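Local structure of poly-beta-1,6-N-acetyl-D-glucosamine N-deacetylase (Aggregatibacter actinomycetemcomitans, 4U10) at residues Y4-H10 with A68-D74; P209-F213 with H229-Q234. The protein probably removes N-acetyl groups from poly-beta-1,6-N-acetyl-D-glucosamine, through the metal-binding polysaccharide deacetylase domain contained in this fragment. All coordinates share one frame; numbering follows the deposited sequence.

Contact 1 (Y4-H10 with A68-D74); sequences YGVLAYH and AVVLSFD. With ZN (zinc ion), chain D.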
# COMPACT_ATOMS: atom_id res chain seq x y z
N TYR A 4 9.35 11.30 -10.17
CA TYR A 4 9.21 9.85 -10.16
C TYR A 4 7.72 9.45 -10.27
O TYR A 4 6.81 10.23 -9.85
CB TYR A 4 9.89 9.25 -8.93
CG TYR A 4 9.22 9.59 -7.61
CD1 TYR A 4 9.54 10.78 -6.93
CD2 TYR A 4 8.24 8.77 -7.10
CE1 TYR A 4 8.91 11.10 -5.74
CE2 TYR A 4 7.63 9.05 -5.89
CZ TYR A 4 7.96 10.22 -5.23
OH TYR A 4 7.37 10.52 -4.06
N GLY A 5 7.50 8.26 -10.85
CA GLY A 5 6.20 7.65 -10.95
C GLY A 5 6.10 6.51 -9.94
O GLY A 5 7.08 5.98 -9.50
N VAL A 6 4.88 6.11 -9.61
CA VAL A 6 4.64 5.05 -8.66
C VAL A 6 3.61 4.07 -9.19
O VAL A 6 2.55 4.51 -9.62
CB VAL A 6 4.21 5.57 -7.26
CG1 VAL A 6 4.12 4.39 -6.29
CG2 VAL A 6 5.20 6.60 -6.71
N LEU A 7 3.88 2.77 -9.14
CA LEU A 7 2.86 1.78 -9.51
C LEU A 7 2.25 1.11 -8.28
O LEU A 7 2.97 0.70 -7.36
CB LEU A 7 3.41 0.73 -10.42
CG LEU A 7 4.21 1.13 -11.70
CD1 LEU A 7 4.54 -0.10 -12.57
CD2 LEU A 7 3.43 2.17 -12.49
N ALA A 8 0.93 0.97 -8.26
CA ALA A 8 0.26 0.33 -7.10
C ALA A 8 -0.31 -1.04 -7.44
O ALA A 8 -1.31 -1.15 -8.18
CB ALA A 8 -0.87 1.24 -6.57
N TYR A 9 0.23 -2.09 -6.83
CA TYR A 9 -0.17 -3.46 -7.04
C TYR A 9 -0.83 -3.99 -5.77
O TYR A 9 -0.68 -3.39 -4.74
CB TYR A 9 1.03 -4.38 -7.30
CG TYR A 9 1.70 -4.18 -8.66
CD1 TYR A 9 1.29 -4.88 -9.79
CD2 TYR A 9 2.79 -3.32 -8.79
CE1 TYR A 9 1.91 -4.66 -11.03
CE2 TYR A 9 3.45 -3.13 -10.02
CZ TYR A 9 3.02 -3.76 -11.11
OH TYR A 9 3.67 -3.51 -12.33
N HIS A 10 -1.59 -5.08 -5.88
CA HIS A 10 -2.17 -5.76 -4.71
C HIS A 10 -1.68 -7.20 -4.74
O HIS A 10 -0.44 -7.45 -4.61
CB HIS A 10 -3.69 -5.58 -4.73
CG HIS A 10 -4.09 -4.16 -4.50
ND1 HIS A 10 -4.02 -3.22 -5.50
CD2 HIS A 10 -4.42 -3.51 -3.38
CE1 HIS A 10 -4.34 -2.03 -5.01
NE2 HIS A 10 -4.59 -2.18 -3.72
N ALA A 68 12.75 7.58 -12.98
CA ALA A 68 12.68 6.84 -11.70
C ALA A 68 11.25 6.34 -11.50
O ALA A 68 10.29 7.03 -11.84
CB ALA A 68 13.12 7.73 -10.54
N VAL A 69 11.11 5.14 -10.95
CA VAL A 69 9.81 4.56 -10.71
C VAL A 69 9.91 3.79 -9.39
O VAL A 69 10.91 3.13 -9.12
CB VAL A 69 9.48 3.55 -11.81
CG1 VAL A 69 8.20 2.79 -11.48
CG2 VAL A 69 9.39 4.26 -13.15
N VAL A 70 8.86 3.88 -8.57
CA VAL A 70 8.74 3.15 -7.32
C VAL A 70 7.63 2.09 -7.51
O VAL A 70 6.54 2.37 -8.06
CB VAL A 70 8.39 4.05 -6.13
CG1 VAL A 70 8.24 3.25 -4.79
CG2 VAL A 70 9.46 5.09 -5.90
N LEU A 71 7.87 0.89 -7.00
CA LEU A 71 6.88 -0.19 -7.04
C LEU A 71 6.26 -0.32 -5.66
O LEU A 71 6.99 -0.32 -4.73
CB LEU A 71 7.56 -1.52 -7.36
CG LEU A 71 8.32 -1.64 -8.67
CD1 LEU A 71 8.99 -3.01 -8.81
CD2 LEU A 71 7.42 -1.37 -9.85
N SER A 72 4.93 -0.50 -5.56
CA SER A 72 4.23 -0.59 -4.28
C SER A 72 3.18 -1.71 -4.26
O SER A 72 2.51 -1.94 -5.28
CB SER A 72 3.62 0.75 -3.89
OG SER A 72 2.62 1.22 -4.79
N PHE A 73 3.09 -2.43 -3.12
CA PHE A 73 2.22 -3.58 -3.01
C PHE A 73 1.43 -3.42 -1.73
O PHE A 73 1.99 -3.13 -0.66
CB PHE A 73 2.97 -4.90 -2.99
CG PHE A 73 3.77 -5.14 -4.23
CD1 PHE A 73 5.06 -4.60 -4.38
CD2 PHE A 73 3.26 -5.92 -5.27
CE1 PHE A 73 5.76 -4.79 -5.57
CE2 PHE A 73 3.97 -6.12 -6.42
CZ PHE A 73 5.21 -5.54 -6.58
N ASP A 74 0.11 -3.45 -1.89
CA ASP A 74 -0.82 -3.19 -0.78
C ASP A 74 -1.49 -4.45 -0.23
O ASP A 74 -1.91 -5.32 -1.00
CB ASP A 74 -1.98 -2.29 -1.18
CG ASP A 74 -1.60 -0.86 -1.56
OD1 ASP A 74 -0.42 -0.45 -1.44
OD2 ASP A 74 -2.57 -0.12 -1.93
ZN ZN D . -4.58 -0.56 -2.30
O HOH W 1 -5.81 -0.85 -0.76

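Contact 2 (P209-F213 with H229-Q234); sequences PYGQF and HFALGQ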
# COMPACT_ATOMS: atom_id res chain seq x y z
N PRO A 209 -6.02 3.00 2.27
CA PRO A 209 -6.94 1.99 1.72
C PRO A 209 -7.79 2.56 0.61
O PRO A 209 -8.39 3.64 0.77
CB PRO A 209 -7.84 1.67 2.96
CG PRO A 209 -6.85 1.74 4.08
CD PRO A 209 -6.17 3.06 3.74
N TYR A 210 -7.85 1.84 -0.51
CA TYR A 210 -8.69 2.17 -1.66
C TYR A 210 -8.31 3.50 -2.25
O TYR A 210 -9.07 4.08 -2.99
CB TYR A 210 -10.18 2.21 -1.21
CG TYR A 210 -10.63 1.11 -0.20
CD1 TYR A 210 -10.66 -0.21 -0.54
CD2 TYR A 210 -11.04 1.44 1.09
CE1 TYR A 210 -11.05 -1.19 0.37
CE2 TYR A 210 -11.47 0.48 2.00
CZ TYR A 210 -11.47 -0.84 1.63
OH TYR A 210 -11.91 -1.79 2.55
N GLY A 211 -7.14 4.06 -1.93
CA GLY A 211 -6.78 5.35 -2.54
C GLY A 211 -7.44 6.56 -1.87
O GLY A 211 -7.22 7.67 -2.29
N GLN A 212 -8.28 6.36 -0.83
CA GLN A 212 -9.10 7.43 -0.35
C GLN A 212 -8.58 8.03 0.96
O GLN A 212 -8.32 7.33 1.94
CB GLN A 212 -10.56 6.98 -0.16
CG GLN A 212 -11.20 6.46 -1.46
CD GLN A 212 -11.19 7.52 -2.57
OE1 GLN A 212 -10.84 7.21 -3.76
NE2 GLN A 212 -11.48 8.78 -2.20
N PHE A 213 -8.60 9.35 1.00
CA PHE A 213 -8.07 10.12 2.13
C PHE A 213 -8.71 11.49 2.20
O PHE A 213 -9.51 11.85 1.35
CB PHE A 213 -6.54 10.22 1.97
CG PHE A 213 -6.07 11.11 0.86
CD1 PHE A 213 -5.99 10.65 -0.44
CD2 PHE A 213 -5.65 12.40 1.14
CE1 PHE A 213 -5.60 11.51 -1.45
CE2 PHE A 213 -5.24 13.24 0.14
CZ PHE A 213 -5.21 12.80 -1.17
N HIS A 229 2.38 10.27 1.97
CA HIS A 229 1.22 9.41 1.83
C HIS A 229 0.99 9.01 0.38
O HIS A 229 1.09 9.82 -0.56
CB HIS A 229 0.00 10.05 2.54
CG HIS A 229 -0.40 11.38 2.01
ND1 HIS A 229 -1.37 11.53 1.04
CD2 HIS A 229 -0.01 12.63 2.35
CE1 HIS A 229 -1.55 12.82 0.80
NE2 HIS A 229 -0.71 13.50 1.56
N PHE A 230 0.64 7.75 0.17
CA PHE A 230 0.41 7.20 -1.17
C PHE A 230 -1.10 7.13 -1.45
O PHE A 230 -1.82 6.34 -0.83
CB PHE A 230 0.98 5.78 -1.26
CG PHE A 230 2.50 5.67 -1.41
CD1 PHE A 230 3.38 6.71 -1.18
CD2 PHE A 230 3.06 4.41 -1.75
CE1 PHE A 230 4.79 6.50 -1.30
CE2 PHE A 230 4.40 4.24 -1.90
CZ PHE A 230 5.25 5.28 -1.68
N ALA A 231 -1.55 7.88 -2.47
CA ALA A 231 -2.93 7.80 -2.99
C ALA A 231 -2.98 6.97 -4.31
O ALA A 231 -2.12 6.13 -4.54
CB ALA A 231 -3.49 9.23 -3.15
N LEU A 232 -4.00 7.13 -5.15
CA LEU A 232 -3.98 6.49 -6.44
C LEU A 232 -3.81 7.60 -7.49
O LEU A 232 -2.99 8.53 -7.30
CB LEU A 232 -5.21 5.61 -6.64
CG LEU A 232 -5.22 4.35 -5.77
CD1 LEU A 232 -6.51 3.54 -5.96
CD2 LEU A 232 -4.03 3.51 -6.18
N GLY A 233 -4.59 7.51 -8.57
CA GLY A 233 -4.37 8.29 -9.80
C GLY A 233 -4.90 9.73 -9.80
O GLY A 233 -4.96 10.36 -10.84
N GLN A 234 -5.25 10.23 -8.63
CA GLN A 234 -5.63 11.62 -8.43
C GLN A 234 -4.46 12.65 -8.51
O GLN A 234 -4.63 13.86 -8.25
CB GLN A 234 -6.41 11.73 -7.10
CG GLN A 234 -5.83 11.03 -5.84
CD GLN A 234 -6.48 9.68 -5.51
OE1 GLN A 234 -6.24 8.70 -6.20
NE2 GLN A 234 -7.29 9.63 -4.45

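Contact 1 (Y4-H10 with A68-D74)
Y9 lies beside F73 on the face of the sheet that also carries L7 and L71. Its CB starts 3.4 Å from F73 CD2, and CG faces F73 CE2 at 3.7 Å. The two rings are nearly parallel, at 17°, but slid so far that they barely overlap. CD2 has S72 O at the ring edge, in plane, CE2 reaches L71 CD2 at 4.3 Å, and the hydroxyl ends on H37 ND1. Strands 4-9 and 68-74 run parallel and in register at the heart of the polysaccharide deacetylase (NodB) fold, joined by a ladder of backbone hydrogen bonds from G5 N-A68 O to D74 N-Y9 O. L7 O is held twice: S72 N lies nearly in line with the C=O, though its N-H is bent away, whereas S72 OG, 2.6 Å away, sits above the carbonyl plane. That hydroxyl lies between N and the carbonyl carbon (chi1 63°) and also takes a bond from R247. At the C-terminal ends of the strands, H10 NE2 and D74 OD2 bind one zinc ion, OD2 at 2.1 Å, with water 1 at 2.0 Å. The imidazole and carboxylate planes are 86° apart. D74 OD1 turns to a salt bridge with R247.

Contact 2 (P209-F213 with H229-Q234)
The C-terminal mouth of a beta-alpha-beta crossover is closed here: strand 205-207 leads through the loop 209-213 and helix 215-222 to the neighbouring parallel strand 228-230, whose exit, 231-234, comes back against the loop. G211 meets this exit with its bare backbone. Its CA lies 3.7 Å from L232 CG, and L232 CD1 reaches on to Y210 O at 4.0 Å. Further along the same segment Q234 folds back, its chain bent at chi2 (-100°), to give G211 O a weak, bent hydrogen bond from NE2 at 2.9 Å. The opposite end of the same amide, OE1, takes a second weak bond from L232 N at 2.9 Å, so one side chain bridges the loop and its own turn. The loop owes its shape to a type I' beta turn over P209-Q212, closed by a 3.2 Å bond from Q212 N to P209 O, with Y210 and G211 both at positive phi. This turn puts Y210 against the ring of H149, a ligand of one of the zinc ions. Beyond it, F213 points across to the strand. Its CG sits between N and the carbonyl carbon (chi1 71°), which brings CE1 to A231 CB at 3.5 Å and CE2 to H229 CE1 at 3.8 Å. The F213 and H229 rings meet obliquely, planes at 54°, with H229 ND1 over one face of the phenyl near its rim. W208 stacks on F213, Y244 meets it edge-to-face, and I218 of helix 215-222 touches both F213 and H229.

How the contacts relate
Contact 1 is wholly buried and pairs two long neighbouring strands of the central sheet; contact 2 is partly exposed and joins a loop to the end of a short parallel strand, 228-230, flanked by 205-207 and 244-245. Regular backbone hydrogen bonds knit the first, whereas the second relies on aromatic and aliphatic packing and weak glutamine bonds. They touch directly, A8 CB lying 3.9 Å from L232 CD2 and S72 CB 4.1 Å from F230 CE2. R247 ties them further, bonding S72 and D74 in contact 1 and A231 O in contact 2. Contact 1 supplies zinc ligands; contact 2 borders the metal region through Y210.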